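Local coordinates for fluoroacetyl-CoA-specific thioesterase-like domain-containing protein (Thermanaerovibrio acidaminovorans, PDB 3QOO) that is of unknown function but has a hot-dog fold and probably acts on acyl-CoA thioesters, as fluoroacetyl-CoA-specific thioesterases do, at residues Ile55-Leu60 with Phe64-Val69. Numbering follows the deposited sequence. Where two conformers were deposited one is given.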
loop_
_atom_site.group_PDB
_atom_site.type_symbol
_atom_site.label_atom_id
_atom_site.label_comp_id
_atom_site.label_asym_id
_atom_site.label_seq_id
_atom_site.Cartn_x
_atom_site.Cartn_y
_atom_site.Cartn_z
ATOM N N ILE A 55 0.459 -17.410 -3.976
ATOM C CA ILE A 55 0.592 -17.930 -5.323
ATOM C C ILE A 55 2.018 -18.363 -5.587
ATOM O O ILE A 55 2.250 -19.417 -6.173
ATOM C CB ILE A 55 0.178 -16.852 -6.361
ATOM C CG1 ILE A 55 -1.313 -16.547 -6.260
ATOM C CG2 ILE A 55 0.554 -17.262 -7.782
ATOM C CD1 ILE A 55 -1.736 -15.282 -6.897
ATOM N N LEU A 56 2.999 -17.550 -5.190
ATOM C CA LEU A 56 4.371 -17.764 -5.637
ATOM C C LEU A 56 5.213 -18.659 -4.744
ATOM O O LEU A 56 5.910 -19.517 -5.237
ATOM C CB LEU A 56 5.120 -16.448 -5.748
ATOM C CG LEU A 56 4.512 -15.398 -6.695
ATOM C CD1 LEU A 56 5.408 -14.175 -6.697
ATOM C CD2 LEU A 56 4.351 -15.944 -8.113
ATOM N N ASP A 57 5.193 -18.446 -3.434
ATOM C CA ASP A 57 6.335 -18.917 -2.638
ATOM C C ASP A 57 6.391 -20.428 -2.541
ATOM O O ASP A 57 7.478 -21.014 -2.575
ATOM C CB ASP A 57 6.393 -18.240 -1.264
ATOM C CG ASP A 57 6.893 -16.821 -1.367
ATOM O OD1 ASP A 57 6.603 -16.165 -2.368
ATOM O OD2 ASP A 57 7.647 -16.388 -0.511
ATOM N N HIS A 58 5.231 -21.081 -2.481
ATOM C CA HIS A 58 5.215 -22.543 -2.371
ATOM C C HIS A 58 5.697 -23.198 -3.664
ATOM O O HIS A 58 6.002 -24.387 -3.664
ATOM C CB HIS A 58 3.850 -23.073 -1.908
ATOM C CG HIS A 58 2.774 -22.978 -2.943
ATOM N ND1 HIS A 58 2.061 -21.814 -3.177
ATOM C CD2 HIS A 58 2.261 -23.911 -3.786
ATOM C CE1 HIS A 58 1.175 -22.040 -4.135
ATOM N NE2 HIS A 58 1.262 -23.311 -4.505
ATOM N N LYS A 59 5.741 -22.451 -4.760
ATOM C CA LYS A 59 6.260 -22.937 -6.031
ATOM C C LYS A 59 7.757 -22.739 -6.187
ATOM O O LYS A 59 8.321 -23.213 -7.185
ATOM C CB LYS A 59 5.532 -22.262 -7.195
ATOM C CG LYS A 59 4.023 -22.451 -7.198
ATOM C CD LYS A 59 3.611 -23.868 -7.369
ATOM C CE LYS A 59 4.071 -24.443 -8.699
ATOM N NZ LYS A 59 3.468 -25.780 -8.928
ATOM N N LEU A 60 8.404 -22.108 -5.198
ATOM C CA LEU A 60 9.834 -21.892 -5.217
ATOM C C LEU A 60 10.548 -22.977 -4.450
ATOM O O LEU A 60 10.050 -23.431 -3.446
ATOM C CB LEU A 60 10.185 -20.518 -4.600
ATOM C CG LEU A 60 9.534 -19.325 -5.282
ATOM C CD1 LEU A 60 9.815 -18.065 -4.462
ATOM C CD2 LEU A 60 10.071 -19.209 -6.684
ATOM N N PHE A 64 14.481 -20.296 -1.244
ATOM C CA PHE A 64 14.072 -19.134 -2.011
ATOM C C PHE A 64 12.686 -18.674 -1.556
ATOM O O PHE A 64 11.828 -19.481 -1.219
ATOM C CB PHE A 64 14.082 -19.448 -3.516
ATOM C CG PHE A 64 15.463 -19.690 -4.046
ATOM C CD1 PHE A 64 16.241 -18.660 -4.560
ATOM C CD2 PHE A 64 16.034 -20.926 -3.947
ATOM C CE1 PHE A 64 17.531 -18.900 -5.000
ATOM C CE2 PHE A 64 17.325 -21.145 -4.376
ATOM C CZ PHE A 64 18.065 -20.157 -4.899
ATOM N N VAL A 65 12.479 -17.358 -1.574
ATOM C CA VAL A 65 11.204 -16.713 -1.261
ATOM C C VAL A 65 11.022 -15.535 -2.206
ATOM O O VAL A 65 11.946 -15.140 -2.919
ATOM C CB VAL A 65 11.134 -16.239 0.221
ATOM C CG1 VAL A 65 11.211 -17.473 1.222
ATOM C CG2 VAL A 65 12.201 -15.198 0.482
ATOM N N SER A 66 9.840 -14.913 -2.188
ATOM C CA SER A 66 9.613 -13.694 -2.969
ATOM C C SER A 66 9.574 -12.467 -2.058
ATOM O O SER A 66 9.221 -12.569 -0.887
ATOM C CB SER A 66 8.318 -13.764 -3.801
ATOM O OG SER A 66 7.164 -13.733 -3.017
ATOM N N VAL A 67 9.937 -11.319 -2.623
ATOM C CA VAL A 67 9.918 -10.056 -1.890
ATOM C C VAL A 67 9.249 -9.021 -2.767
ATOM O O VAL A 67 9.495 -8.957 -3.932
ATOM C CB VAL A 67 11.348 -9.625 -1.524
ATOM C CG1 VAL A 67 11.325 -8.320 -0.818
ATOM C CG2 VAL A 67 12.046 -10.648 -0.616
ATOM N N GLY A 68 8.423 -8.173 -2.180
ATOM C CA GLY A 68 7.759 -7.129 -2.902
ATOM C C GLY A 68 8.711 -6.014 -3.296
ATOM O O GLY A 68 9.454 -5.498 -2.427
ATOM N N VAL A 69 8.722 -5.593 -4.566
ATOM C CA VAL A 69 9.511 -4.411 -4.972
ATOM C C VAL A 69 8.726 -3.215 -5.507
ATOM O O VAL A 69 9.285 -2.109 -5.625
ATOM C CB VAL A 69 10.632 -4.735 -5.993
ATOM C CG1 VAL A 69 11.629 -5.751 -5.442
ATOM C CG2 VAL A 69 10.080 -5.129 -7.369
HETATM O O HOH W 1 7.573 -13.946 0.761
#
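Asp57, in the 3-10 turn 57-59 that follows the long helix of the hot-dog fold, reaches Ser66 on strand 64-75, the outermost strand on one side of the sheet within this chain, with backbone bonds from Val69 to the second subunit. Leu60 N is bonded to Asp57 O in this turn, and the chain re-enters the sheet only a few residues later.

The polar part is a two-oxygen grip on one residue. Ser66 OG donates to Asp57 OD1 at 2.6 Å, arriving on the syn lone pair. Ser66 N gives a nearly straight bond (171°) to Asp57 OD2, coming from above the carboxylate plane. The hydroxyl sits between the backbone N and the carbonyl carbon of its own residue (chi1 69°), which turns it toward Asp57; the same hydroxyl is also hydrogen-bonded to Arg119 NE of the neighbouring strand 110-123. With both oxygens held, the carboxylate has little freedom to rotate. A water closes a further loop, donating to Asp57 OD2 at 2.8 Å and to Ser66 O.

Apolar contacts lie alongside this grip. Leu60 lays CD1 against the backbone of the strand, 3.6 Å from Val65 C, and its CB meets Phe64 CB at 4.2 Å; the phenyl ring itself leads away from the turn. Leu56 and Leu60 both also pack on Phe10. Val65 touches Ala34 of the second subunit, yet its CB still comes within 3.6 Å of Asp57 OD2.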